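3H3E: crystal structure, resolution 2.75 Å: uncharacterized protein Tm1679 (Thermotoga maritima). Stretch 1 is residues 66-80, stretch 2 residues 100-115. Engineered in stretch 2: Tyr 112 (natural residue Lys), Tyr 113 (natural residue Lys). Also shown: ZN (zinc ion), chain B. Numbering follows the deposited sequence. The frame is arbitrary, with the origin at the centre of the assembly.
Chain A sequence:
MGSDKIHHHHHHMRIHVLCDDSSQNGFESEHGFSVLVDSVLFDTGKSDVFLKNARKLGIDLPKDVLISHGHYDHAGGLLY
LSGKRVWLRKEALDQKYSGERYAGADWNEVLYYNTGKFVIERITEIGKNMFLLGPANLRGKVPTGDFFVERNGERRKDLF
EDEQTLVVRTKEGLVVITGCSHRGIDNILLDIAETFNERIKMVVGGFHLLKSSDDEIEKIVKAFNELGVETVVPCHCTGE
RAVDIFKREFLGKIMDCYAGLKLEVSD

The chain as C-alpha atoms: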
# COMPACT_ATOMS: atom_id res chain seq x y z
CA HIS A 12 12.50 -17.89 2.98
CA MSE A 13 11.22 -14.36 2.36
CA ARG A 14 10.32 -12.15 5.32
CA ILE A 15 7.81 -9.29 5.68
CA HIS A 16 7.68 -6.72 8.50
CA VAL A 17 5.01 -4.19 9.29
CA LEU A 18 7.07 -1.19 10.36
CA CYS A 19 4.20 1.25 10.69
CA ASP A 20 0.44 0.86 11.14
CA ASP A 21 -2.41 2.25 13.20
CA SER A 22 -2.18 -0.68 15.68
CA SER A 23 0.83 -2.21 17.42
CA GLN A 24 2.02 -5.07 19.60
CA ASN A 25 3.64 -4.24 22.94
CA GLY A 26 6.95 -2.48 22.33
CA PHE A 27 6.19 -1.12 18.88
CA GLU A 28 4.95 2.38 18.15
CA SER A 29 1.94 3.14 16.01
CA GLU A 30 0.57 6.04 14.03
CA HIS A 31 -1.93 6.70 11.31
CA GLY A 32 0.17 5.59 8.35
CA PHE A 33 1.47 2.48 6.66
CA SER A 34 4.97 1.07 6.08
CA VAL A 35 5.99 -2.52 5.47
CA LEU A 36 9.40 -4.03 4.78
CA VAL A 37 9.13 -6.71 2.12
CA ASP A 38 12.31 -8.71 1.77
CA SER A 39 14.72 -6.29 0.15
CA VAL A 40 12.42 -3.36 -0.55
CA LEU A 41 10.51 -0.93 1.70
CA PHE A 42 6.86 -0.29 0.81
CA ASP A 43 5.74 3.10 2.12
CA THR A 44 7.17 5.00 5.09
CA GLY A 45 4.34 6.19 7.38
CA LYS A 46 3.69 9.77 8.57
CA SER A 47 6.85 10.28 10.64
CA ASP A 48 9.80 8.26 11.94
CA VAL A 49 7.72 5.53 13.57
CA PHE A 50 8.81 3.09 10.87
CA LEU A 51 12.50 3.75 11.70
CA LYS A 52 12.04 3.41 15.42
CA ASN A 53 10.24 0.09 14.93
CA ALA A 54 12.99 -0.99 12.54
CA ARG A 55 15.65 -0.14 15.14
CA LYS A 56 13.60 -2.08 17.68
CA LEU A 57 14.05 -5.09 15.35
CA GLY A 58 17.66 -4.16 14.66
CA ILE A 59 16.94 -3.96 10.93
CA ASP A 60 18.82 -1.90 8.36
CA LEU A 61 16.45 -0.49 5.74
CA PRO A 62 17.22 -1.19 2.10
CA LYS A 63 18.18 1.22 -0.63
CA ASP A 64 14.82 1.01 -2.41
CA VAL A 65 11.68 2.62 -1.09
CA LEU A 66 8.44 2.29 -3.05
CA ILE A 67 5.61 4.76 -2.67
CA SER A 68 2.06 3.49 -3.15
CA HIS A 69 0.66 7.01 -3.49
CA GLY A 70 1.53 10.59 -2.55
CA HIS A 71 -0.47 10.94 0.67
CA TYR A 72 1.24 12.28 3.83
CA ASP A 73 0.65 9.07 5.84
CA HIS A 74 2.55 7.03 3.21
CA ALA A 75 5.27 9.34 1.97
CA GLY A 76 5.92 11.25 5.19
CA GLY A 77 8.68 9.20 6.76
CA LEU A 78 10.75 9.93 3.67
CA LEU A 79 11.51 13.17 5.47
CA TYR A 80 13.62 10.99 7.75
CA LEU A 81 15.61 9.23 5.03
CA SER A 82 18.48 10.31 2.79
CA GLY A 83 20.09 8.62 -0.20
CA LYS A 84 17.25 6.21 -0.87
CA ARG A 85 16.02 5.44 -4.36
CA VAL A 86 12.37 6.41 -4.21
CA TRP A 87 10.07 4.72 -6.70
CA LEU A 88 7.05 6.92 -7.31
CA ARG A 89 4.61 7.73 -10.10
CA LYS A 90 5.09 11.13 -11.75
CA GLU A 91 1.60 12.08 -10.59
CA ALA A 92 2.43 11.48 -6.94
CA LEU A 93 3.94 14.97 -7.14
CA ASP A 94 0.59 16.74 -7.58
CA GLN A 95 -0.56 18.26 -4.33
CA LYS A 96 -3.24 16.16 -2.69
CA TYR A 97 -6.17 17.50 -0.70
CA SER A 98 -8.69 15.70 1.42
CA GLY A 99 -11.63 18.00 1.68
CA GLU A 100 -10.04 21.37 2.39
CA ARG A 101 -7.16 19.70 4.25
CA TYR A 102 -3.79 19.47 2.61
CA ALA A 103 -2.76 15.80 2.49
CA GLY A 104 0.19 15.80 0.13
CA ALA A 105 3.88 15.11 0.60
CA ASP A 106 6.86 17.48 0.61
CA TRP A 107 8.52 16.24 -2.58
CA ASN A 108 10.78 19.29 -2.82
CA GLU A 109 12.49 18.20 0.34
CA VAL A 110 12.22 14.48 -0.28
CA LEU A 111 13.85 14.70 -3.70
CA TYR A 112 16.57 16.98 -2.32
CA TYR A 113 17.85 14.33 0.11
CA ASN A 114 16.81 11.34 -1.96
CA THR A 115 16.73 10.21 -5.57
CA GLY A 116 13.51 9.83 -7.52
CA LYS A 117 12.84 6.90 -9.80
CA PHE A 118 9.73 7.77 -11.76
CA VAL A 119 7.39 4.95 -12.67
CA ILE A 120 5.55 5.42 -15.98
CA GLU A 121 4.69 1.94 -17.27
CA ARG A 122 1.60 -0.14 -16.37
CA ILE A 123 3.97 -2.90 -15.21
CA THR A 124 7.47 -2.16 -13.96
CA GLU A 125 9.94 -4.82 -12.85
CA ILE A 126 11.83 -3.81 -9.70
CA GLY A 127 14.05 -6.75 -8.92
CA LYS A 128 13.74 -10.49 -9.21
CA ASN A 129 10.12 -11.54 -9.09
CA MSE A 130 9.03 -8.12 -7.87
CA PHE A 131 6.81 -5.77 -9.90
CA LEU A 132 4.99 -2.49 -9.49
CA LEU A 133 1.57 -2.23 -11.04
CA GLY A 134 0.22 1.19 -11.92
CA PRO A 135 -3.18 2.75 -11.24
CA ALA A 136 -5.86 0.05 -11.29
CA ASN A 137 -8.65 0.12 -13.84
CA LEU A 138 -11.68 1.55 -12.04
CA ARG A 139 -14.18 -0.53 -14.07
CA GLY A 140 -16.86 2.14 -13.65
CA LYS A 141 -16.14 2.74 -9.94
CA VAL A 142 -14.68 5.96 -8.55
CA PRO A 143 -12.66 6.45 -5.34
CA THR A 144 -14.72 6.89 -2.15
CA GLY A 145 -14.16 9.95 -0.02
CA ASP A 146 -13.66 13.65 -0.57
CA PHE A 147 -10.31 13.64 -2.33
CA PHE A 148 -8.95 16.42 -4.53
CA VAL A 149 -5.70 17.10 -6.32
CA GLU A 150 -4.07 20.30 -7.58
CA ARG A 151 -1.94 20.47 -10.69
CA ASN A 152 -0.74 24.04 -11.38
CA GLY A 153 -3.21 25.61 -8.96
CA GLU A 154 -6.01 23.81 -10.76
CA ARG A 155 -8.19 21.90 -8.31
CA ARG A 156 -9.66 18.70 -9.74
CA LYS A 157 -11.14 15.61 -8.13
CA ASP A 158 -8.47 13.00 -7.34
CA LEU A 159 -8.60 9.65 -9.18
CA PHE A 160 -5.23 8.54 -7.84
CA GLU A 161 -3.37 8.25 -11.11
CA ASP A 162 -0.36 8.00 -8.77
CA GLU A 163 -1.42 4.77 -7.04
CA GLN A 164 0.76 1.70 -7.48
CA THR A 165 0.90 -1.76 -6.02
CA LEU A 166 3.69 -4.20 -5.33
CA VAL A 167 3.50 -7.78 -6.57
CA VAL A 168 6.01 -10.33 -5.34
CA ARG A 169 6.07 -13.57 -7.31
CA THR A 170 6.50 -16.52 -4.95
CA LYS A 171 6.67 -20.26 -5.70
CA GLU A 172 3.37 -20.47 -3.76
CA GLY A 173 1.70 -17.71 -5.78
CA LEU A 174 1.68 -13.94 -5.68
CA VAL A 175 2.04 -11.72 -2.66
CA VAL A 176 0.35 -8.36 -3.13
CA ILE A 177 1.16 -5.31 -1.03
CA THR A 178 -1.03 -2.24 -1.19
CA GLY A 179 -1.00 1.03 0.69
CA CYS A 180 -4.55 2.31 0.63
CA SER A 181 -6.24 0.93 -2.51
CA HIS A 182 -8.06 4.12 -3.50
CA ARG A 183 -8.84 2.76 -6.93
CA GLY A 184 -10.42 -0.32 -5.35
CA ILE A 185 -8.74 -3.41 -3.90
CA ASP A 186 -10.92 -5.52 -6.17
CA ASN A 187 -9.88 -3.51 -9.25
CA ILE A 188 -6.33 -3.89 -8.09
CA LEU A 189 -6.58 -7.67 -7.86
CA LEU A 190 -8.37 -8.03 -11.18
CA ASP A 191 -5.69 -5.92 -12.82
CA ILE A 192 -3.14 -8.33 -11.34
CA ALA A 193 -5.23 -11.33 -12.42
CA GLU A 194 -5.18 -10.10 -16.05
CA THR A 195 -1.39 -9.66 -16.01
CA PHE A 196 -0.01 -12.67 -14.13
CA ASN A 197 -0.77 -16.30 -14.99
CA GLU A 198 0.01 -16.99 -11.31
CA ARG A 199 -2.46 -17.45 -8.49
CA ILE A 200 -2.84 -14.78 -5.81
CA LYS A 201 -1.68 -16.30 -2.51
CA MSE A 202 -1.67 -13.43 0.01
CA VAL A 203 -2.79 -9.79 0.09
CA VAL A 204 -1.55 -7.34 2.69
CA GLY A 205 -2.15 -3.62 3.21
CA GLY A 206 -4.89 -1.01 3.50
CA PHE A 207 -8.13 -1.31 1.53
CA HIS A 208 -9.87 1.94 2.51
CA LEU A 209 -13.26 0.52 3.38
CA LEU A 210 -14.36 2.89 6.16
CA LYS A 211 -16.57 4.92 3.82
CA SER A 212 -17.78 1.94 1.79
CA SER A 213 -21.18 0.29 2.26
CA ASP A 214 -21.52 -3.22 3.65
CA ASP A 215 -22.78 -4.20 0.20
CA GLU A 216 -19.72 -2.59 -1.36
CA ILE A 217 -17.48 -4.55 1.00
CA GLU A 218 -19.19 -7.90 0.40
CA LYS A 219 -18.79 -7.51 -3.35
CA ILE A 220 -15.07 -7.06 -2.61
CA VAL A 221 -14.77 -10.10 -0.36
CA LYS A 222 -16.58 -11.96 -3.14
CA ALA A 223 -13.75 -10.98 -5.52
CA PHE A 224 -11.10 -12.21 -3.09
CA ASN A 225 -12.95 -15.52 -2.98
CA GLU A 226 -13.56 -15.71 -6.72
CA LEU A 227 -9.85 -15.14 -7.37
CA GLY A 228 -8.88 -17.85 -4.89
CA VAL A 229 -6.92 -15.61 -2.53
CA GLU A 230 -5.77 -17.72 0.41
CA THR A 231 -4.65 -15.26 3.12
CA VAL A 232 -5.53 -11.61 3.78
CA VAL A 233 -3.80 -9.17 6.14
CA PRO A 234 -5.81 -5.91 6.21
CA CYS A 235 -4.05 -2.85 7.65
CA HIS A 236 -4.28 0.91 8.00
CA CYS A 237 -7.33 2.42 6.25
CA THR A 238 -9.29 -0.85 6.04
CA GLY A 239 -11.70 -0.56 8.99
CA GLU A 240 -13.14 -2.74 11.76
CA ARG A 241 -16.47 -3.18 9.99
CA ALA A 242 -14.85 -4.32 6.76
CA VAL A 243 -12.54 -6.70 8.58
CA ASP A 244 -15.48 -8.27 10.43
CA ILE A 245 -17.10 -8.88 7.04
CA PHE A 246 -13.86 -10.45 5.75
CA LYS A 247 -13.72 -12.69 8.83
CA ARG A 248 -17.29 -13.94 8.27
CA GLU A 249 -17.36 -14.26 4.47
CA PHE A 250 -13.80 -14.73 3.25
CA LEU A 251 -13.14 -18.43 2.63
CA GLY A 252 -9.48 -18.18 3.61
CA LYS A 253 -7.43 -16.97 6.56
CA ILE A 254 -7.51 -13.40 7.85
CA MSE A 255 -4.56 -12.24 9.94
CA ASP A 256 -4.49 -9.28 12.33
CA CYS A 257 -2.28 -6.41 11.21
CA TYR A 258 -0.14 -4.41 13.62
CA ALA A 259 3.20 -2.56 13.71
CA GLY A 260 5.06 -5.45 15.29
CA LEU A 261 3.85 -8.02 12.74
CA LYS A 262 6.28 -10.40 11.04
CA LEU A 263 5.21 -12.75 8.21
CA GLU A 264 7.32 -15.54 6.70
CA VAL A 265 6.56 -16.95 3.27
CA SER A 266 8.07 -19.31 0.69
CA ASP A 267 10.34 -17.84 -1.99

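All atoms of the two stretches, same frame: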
# COMPACT_ATOMS: atom_id res chain seq x y z
N LEU A 66 9.52 2.14 -2.09
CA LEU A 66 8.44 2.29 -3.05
C LEU A 66 7.31 3.04 -2.42
O LEU A 66 6.97 2.80 -1.27
CB LEU A 66 7.93 0.92 -3.49
CG LEU A 66 8.98 -0.16 -3.66
CD1 LEU A 66 8.28 -1.44 -4.00
CD2 LEU A 66 9.97 0.22 -4.75
N ILE A 67 6.70 3.94 -3.18
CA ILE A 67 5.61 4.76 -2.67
C ILE A 67 4.31 4.42 -3.36
O ILE A 67 4.19 4.60 -4.58
CB ILE A 67 5.91 6.23 -2.87
CG1 ILE A 67 7.16 6.63 -2.08
CG2 ILE A 67 4.75 7.06 -2.41
CD1 ILE A 67 7.02 6.40 -0.58
N SER A 68 3.34 3.93 -2.60
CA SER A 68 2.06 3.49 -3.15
C SER A 68 1.23 4.65 -3.68
O SER A 68 0.51 4.51 -4.66
CB SER A 68 1.27 2.74 -2.09
OG SER A 68 1.10 3.54 -0.94
N HIS A 69 1.31 5.80 -3.02
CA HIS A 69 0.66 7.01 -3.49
C HIS A 69 1.15 8.21 -2.68
O HIS A 69 1.71 8.04 -1.60
CB HIS A 69 -0.88 6.86 -3.49
CG HIS A 69 -1.48 6.68 -2.14
ND1 HIS A 69 -1.12 5.66 -1.28
CD2 HIS A 69 -2.45 7.38 -1.50
CE1 HIS A 69 -1.82 5.75 -0.17
NE2 HIS A 69 -2.64 6.78 -0.27
N GLY A 70 0.97 9.41 -3.20
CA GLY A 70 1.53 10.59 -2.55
C GLY A 70 0.73 11.23 -1.43
O GLY A 70 0.68 12.45 -1.35
N HIS A 71 0.11 10.43 -0.57
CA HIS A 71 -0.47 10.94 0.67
C HIS A 71 0.56 11.05 1.80
O HIS A 71 1.52 10.27 1.85
CB HIS A 71 -1.62 10.06 1.15
CG HIS A 71 -2.96 10.49 0.66
ND1 HIS A 71 -3.95 9.59 0.32
CD2 HIS A 71 -3.47 11.72 0.43
CE1 HIS A 71 -5.02 10.25 -0.07
NE2 HIS A 71 -4.75 11.55 -0.02
N TYR A 72 0.35 12.01 2.69
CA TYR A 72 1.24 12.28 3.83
C TYR A 72 1.53 11.06 4.72
O TYR A 72 2.64 10.89 5.19
CB TYR A 72 0.64 13.41 4.68
CG TYR A 72 -0.54 12.97 5.51
CD1 TYR A 72 -0.41 12.69 6.86
CD2 TYR A 72 -1.77 12.77 4.92
CE1 TYR A 72 -1.48 12.25 7.61
CE2 TYR A 72 -2.85 12.33 5.65
CZ TYR A 72 -2.70 12.07 7.00
OH TYR A 72 -3.78 11.64 7.73
N ASP A 73 0.52 10.22 4.95
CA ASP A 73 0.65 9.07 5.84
C ASP A 73 1.39 7.90 5.18
O ASP A 73 1.58 6.86 5.80
CB ASP A 73 -0.72 8.61 6.40
CG ASP A 73 -1.75 8.31 5.31
OD1 ASP A 73 -1.88 9.15 4.41
OD2 ASP A 73 -2.42 7.25 5.33
N HIS A 74 1.82 8.08 3.93
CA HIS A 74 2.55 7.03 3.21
C HIS A 74 3.91 7.50 2.77
O HIS A 74 4.87 6.73 2.74
CB HIS A 74 1.73 6.51 2.02
CG HIS A 74 0.43 5.90 2.44
ND1 HIS A 74 0.21 4.54 2.43
CD2 HIS A 74 -0.69 6.46 2.95
CE1 HIS A 74 -1.01 4.30 2.89
NE2 HIS A 74 -1.58 5.45 3.21
N ALA A 75 4.02 8.78 2.46
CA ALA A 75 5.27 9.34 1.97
C ALA A 75 6.00 10.19 3.02
O ALA A 75 7.07 10.71 2.76
CB ALA A 75 5.01 10.16 0.71
N GLY A 76 5.43 10.30 4.21
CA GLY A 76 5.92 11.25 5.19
C GLY A 76 7.23 10.90 5.85
O GLY A 76 8.04 11.78 6.13
N GLY A 77 7.44 9.63 6.14
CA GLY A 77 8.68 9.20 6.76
C GLY A 77 9.87 9.33 5.85
O GLY A 77 11.00 9.10 6.27
N LEU A 78 9.64 9.68 4.59
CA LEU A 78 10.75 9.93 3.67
C LEU A 78 11.53 11.16 4.12
O LEU A 78 12.69 11.34 3.76
CB LEU A 78 10.23 10.15 2.26
CG LEU A 78 9.97 8.90 1.45
CD1 LEU A 78 9.25 9.26 0.18
CD2 LEU A 78 11.29 8.22 1.15
N LEU A 79 10.87 12.00 4.90
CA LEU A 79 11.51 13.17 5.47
C LEU A 79 12.60 12.78 6.45
O LEU A 79 13.35 13.63 6.90
CB LEU A 79 10.48 14.04 6.19
CG LEU A 79 9.38 14.55 5.25
CD1 LEU A 79 8.42 15.46 6.01
CD2 LEU A 79 10.01 15.28 4.09
N TYR A 80 12.66 11.50 6.78
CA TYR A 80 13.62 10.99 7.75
C TYR A 80 14.67 10.11 7.10
O TYR A 80 15.50 9.52 7.79
CB TYR A 80 12.90 10.21 8.85
CG TYR A 80 11.96 11.06 9.66
CD1 TYR A 80 12.37 11.60 10.89
CD2 TYR A 80 10.69 11.37 9.20
CE1 TYR A 80 11.52 12.40 11.64
CE2 TYR A 80 9.83 12.17 9.94
CZ TYR A 80 10.26 12.69 11.16
OH TYR A 80 9.42 13.47 11.90
N GLU A 100 -10.80 20.13 2.46
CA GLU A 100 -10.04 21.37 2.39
C GLU A 100 -8.69 21.20 3.08
O GLU A 100 -7.93 22.15 3.21
CB GLU A 100 -10.83 22.50 3.05
CG GLU A 100 -12.28 22.58 2.62
CD GLU A 100 -13.04 23.66 3.37
OE1 GLU A 100 -12.61 24.84 3.31
OE2 GLU A 100 -14.06 23.34 4.02
N ARG A 101 -8.39 19.98 3.52
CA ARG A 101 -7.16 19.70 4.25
C ARG A 101 -6.06 19.21 3.35
O ARG A 101 -6.22 18.22 2.65
CB ARG A 101 -7.41 18.62 5.29
CG ARG A 101 -6.27 18.47 6.27
CD ARG A 101 -6.54 17.33 7.20
NE ARG A 101 -6.13 16.05 6.63
CZ ARG A 101 -6.95 15.02 6.47
NH1 ARG A 101 -8.21 15.14 6.84
NH2 ARG A 101 -6.51 13.89 5.96
N TYR A 102 -4.93 19.90 3.38
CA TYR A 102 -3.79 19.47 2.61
C TYR A 102 -3.30 18.11 3.09
O TYR A 102 -3.01 17.92 4.27
CB TYR A 102 -2.67 20.49 2.70
CG TYR A 102 -1.40 20.01 2.05
CD1 TYR A 102 -1.24 20.04 0.67
CD2 TYR A 102 -0.36 19.51 2.82
CE1 TYR A 102 -0.08 19.59 0.07
CE2 TYR A 102 0.80 19.06 2.24
CZ TYR A 102 0.94 19.10 0.87
OH TYR A 102 2.09 18.65 0.29
N ALA A 103 -3.19 17.16 2.17
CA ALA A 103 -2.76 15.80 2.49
C ALA A 103 -1.61 15.31 1.62
O ALA A 103 -1.39 14.12 1.50
CB ALA A 103 -3.93 14.84 2.38
N GLY A 104 -0.87 16.22 1.02
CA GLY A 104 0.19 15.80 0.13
C GLY A 104 1.49 15.53 0.86
O GLY A 104 1.54 15.50 2.10
N ALA A 105 2.54 15.34 0.08
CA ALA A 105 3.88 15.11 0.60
C ALA A 105 4.84 16.21 0.14
O ALA A 105 4.64 16.85 -0.89
CB ALA A 105 4.37 13.75 0.17
N ASP A 106 5.89 16.43 0.91
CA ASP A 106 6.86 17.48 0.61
C ASP A 106 7.93 16.92 -0.32
O ASP A 106 9.01 16.57 0.11
CB ASP A 106 7.47 18.04 1.90
CG ASP A 106 8.23 19.34 1.68
OD1 ASP A 106 8.40 19.74 0.51
OD2 ASP A 106 8.65 19.97 2.67
N TRP A 107 7.61 16.85 -1.61
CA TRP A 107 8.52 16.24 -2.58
C TRP A 107 9.75 17.09 -2.83
O TRP A 107 10.78 16.57 -3.23
CB TRP A 107 7.80 15.94 -3.91
CG TRP A 107 6.69 14.99 -3.71
CD1 TRP A 107 5.35 15.27 -3.73
CD2 TRP A 107 6.80 13.60 -3.40
NE1 TRP A 107 4.63 14.14 -3.47
CE2 TRP A 107 5.49 13.09 -3.27
CE3 TRP A 107 7.88 12.72 -3.24
CZ2 TRP A 107 5.24 11.75 -2.98
CZ3 TRP A 107 7.63 11.41 -2.96
CH2 TRP A 107 6.31 10.93 -2.83
N ASN A 108 9.64 18.40 -2.60
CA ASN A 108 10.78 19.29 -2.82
C ASN A 108 11.90 18.90 -1.90
O ASN A 108 13.07 18.88 -2.28
CB ASN A 108 10.41 20.74 -2.58
CG ASN A 108 9.45 21.27 -3.61
OD1 ASN A 108 9.63 21.06 -4.82
ND2 ASN A 108 8.41 21.96 -3.15
N GLU A 109 11.53 18.58 -0.66
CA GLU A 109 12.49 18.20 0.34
C GLU A 109 12.92 16.76 0.14
O GLU A 109 14.10 16.42 0.23
CB GLU A 109 11.88 18.37 1.73
CG GLU A 109 12.86 18.21 2.85
CD GLU A 109 12.65 19.22 3.95
OE1 GLU A 109 12.23 20.36 3.63
OE2 GLU A 109 12.90 18.89 5.13
N VAL A 110 11.96 15.90 -0.13
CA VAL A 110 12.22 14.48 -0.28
C VAL A 110 13.19 14.20 -1.41
O VAL A 110 14.07 13.36 -1.29
CB VAL A 110 10.89 13.70 -0.52
CG1 VAL A 110 11.17 12.27 -0.96
CG2 VAL A 110 10.03 13.74 0.73
N LEU A 111 13.04 14.92 -2.51
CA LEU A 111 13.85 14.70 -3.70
C LEU A 111 15.18 15.46 -3.65
O LEU A 111 16.07 15.25 -4.48
CB LEU A 111 13.04 15.04 -4.95
CG LEU A 111 11.78 14.18 -5.18
CD1 LEU A 111 11.11 14.53 -6.49
CD2 LEU A 111 12.08 12.67 -5.13
N TYR A 112 15.31 16.33 -2.65
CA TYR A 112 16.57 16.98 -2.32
C TYR A 112 17.52 15.96 -1.71
O TYR A 112 18.65 15.81 -2.17
CB TYR A 112 16.32 18.11 -1.32
CG TYR A 112 17.58 18.89 -0.97
CD1 TYR A 112 18.08 19.84 -1.84
CD2 TYR A 112 18.26 18.68 0.23
CE1 TYR A 112 19.22 20.56 -1.55
CE2 TYR A 112 19.39 19.40 0.54
CZ TYR A 112 19.87 20.34 -0.36
OH TYR A 112 21.00 21.08 -0.10
N TYR A 113 17.05 15.27 -0.68
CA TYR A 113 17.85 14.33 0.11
C TYR A 113 17.90 12.93 -0.47
O TYR A 113 18.78 12.13 -0.14
CB TYR A 113 17.28 14.24 1.52
CG TYR A 113 17.40 15.52 2.28
CD1 TYR A 113 18.64 15.96 2.73
CD2 TYR A 113 16.29 16.30 2.54
CE1 TYR A 113 18.76 17.14 3.42
CE2 TYR A 113 16.40 17.48 3.24
CZ TYR A 113 17.65 17.90 3.68
OH TYR A 113 17.77 19.08 4.37
N ASN A 114 16.93 12.64 -1.33
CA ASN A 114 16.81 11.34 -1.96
C ASN A 114 16.80 11.46 -3.47
O ASN A 114 16.92 12.54 -4.02
CB ASN A 114 15.55 10.62 -1.49
CG ASN A 114 15.56 10.33 -0.01
OD1 ASN A 114 16.31 9.49 0.46
ND2 ASN A 114 14.72 11.03 0.73
N THR A 115 16.62 10.32 -4.13
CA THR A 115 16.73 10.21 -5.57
C THR A 115 15.45 9.59 -6.08
O THR A 115 15.07 8.51 -5.65
CB THR A 115 17.91 9.29 -5.95
OG1 THR A 115 19.09 9.73 -5.27
CG2 THR A 115 18.15 9.29 -7.44
ZN ZN B . -4.38 7.55 1.00
O HOH W 1 1.71 14.46 -2.85

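The apolar centre of this contact is built around Trp 107 and Val 110 of the second stretch, which meet Ile 67, Ala 75 and Leu 78 of the first. The CA-to-CB bond of Trp 107 points away from stretch 1. Its chi1 is m, and the long side chain carries the end of the indole back to the first stretch. Ile 67 CG2 lies 4.2 Å from Trp 107 CH2, at the edge of the ring and near its plane. Gly 70 CA takes a similar place, 3.9 Å from Trp 107 CZ2. An ideal CB on Gly 70 would be 3.5 Å from Trp 107 CZ2.

Ala 75 points toward stretch 2 and touches two residues there. Its CB is 3.8 Å from Trp 107 CH2 and 3.7 Å from Ala 105 CB.

Leu 78 also points toward the second stretch. Its CD1 packs 3.7 Å from Val 110 CG1 and 4.1 Å from Trp 107 CZ3. One methyl thus touches two residues that lie three positions apart on helix 107-113. Leu 79 extends the apolar surface outward. Its CA-to-CB bond points sideways, but the end of the side chain comes nearer, and CD2 reaches 3.7 Å from Val 110 CG2. Val 110 CG2 touches both leucines, as it also lies 3.9 Å from Leu 78 CB. Leu 79 itself is exposed, and its CD2 is 4.3 Å from Glu 109 CG, a loose contact.

Asn 114 follows the helix. Its ND2 donates to Val 110 O at 3.2 Å, which ties the side chain back to the last turn. The backbone makes a second bond to the same acceptor, from Asn 114 N to Val 110 O at 2.9 Å.

Toward the other end the contact becomes polar. One direct hydrogen bond joins the stretches: Tyr 72 N donates to Ala 103 O at 3.0 Å, with an angle of 146°. The same oxygen, Ala 103 O, receives a CA-H...O contact from His 71 CA at 3.4 Å. Ala 103 O also lies 3.4 Å from His 71 CD2, at the edge of the imidazole. Next to this bond, Tyr 72 CD2 packs 3.9 Å from Ala 103 CB.

A water adds a bridge between the polar edge and the indole. The water O lies 2.7 Å from Gly 70 O. The water O accepts from Ala 105 N at 3.2 Å and from Trp 107 NE1 at 3.0 Å. The indole nitrogen is thereby satisfied while the far end of its ring stays among apolar groups.

His 71 also binds the zinc ion, with ND1 2.2 Å from ZN. His 69 NE2 is 2.3 Å from ZN, and a further ligand comes from elsewhere in the structure. The carbonyl of Ala 103 thus sits beside a metal-binding ring.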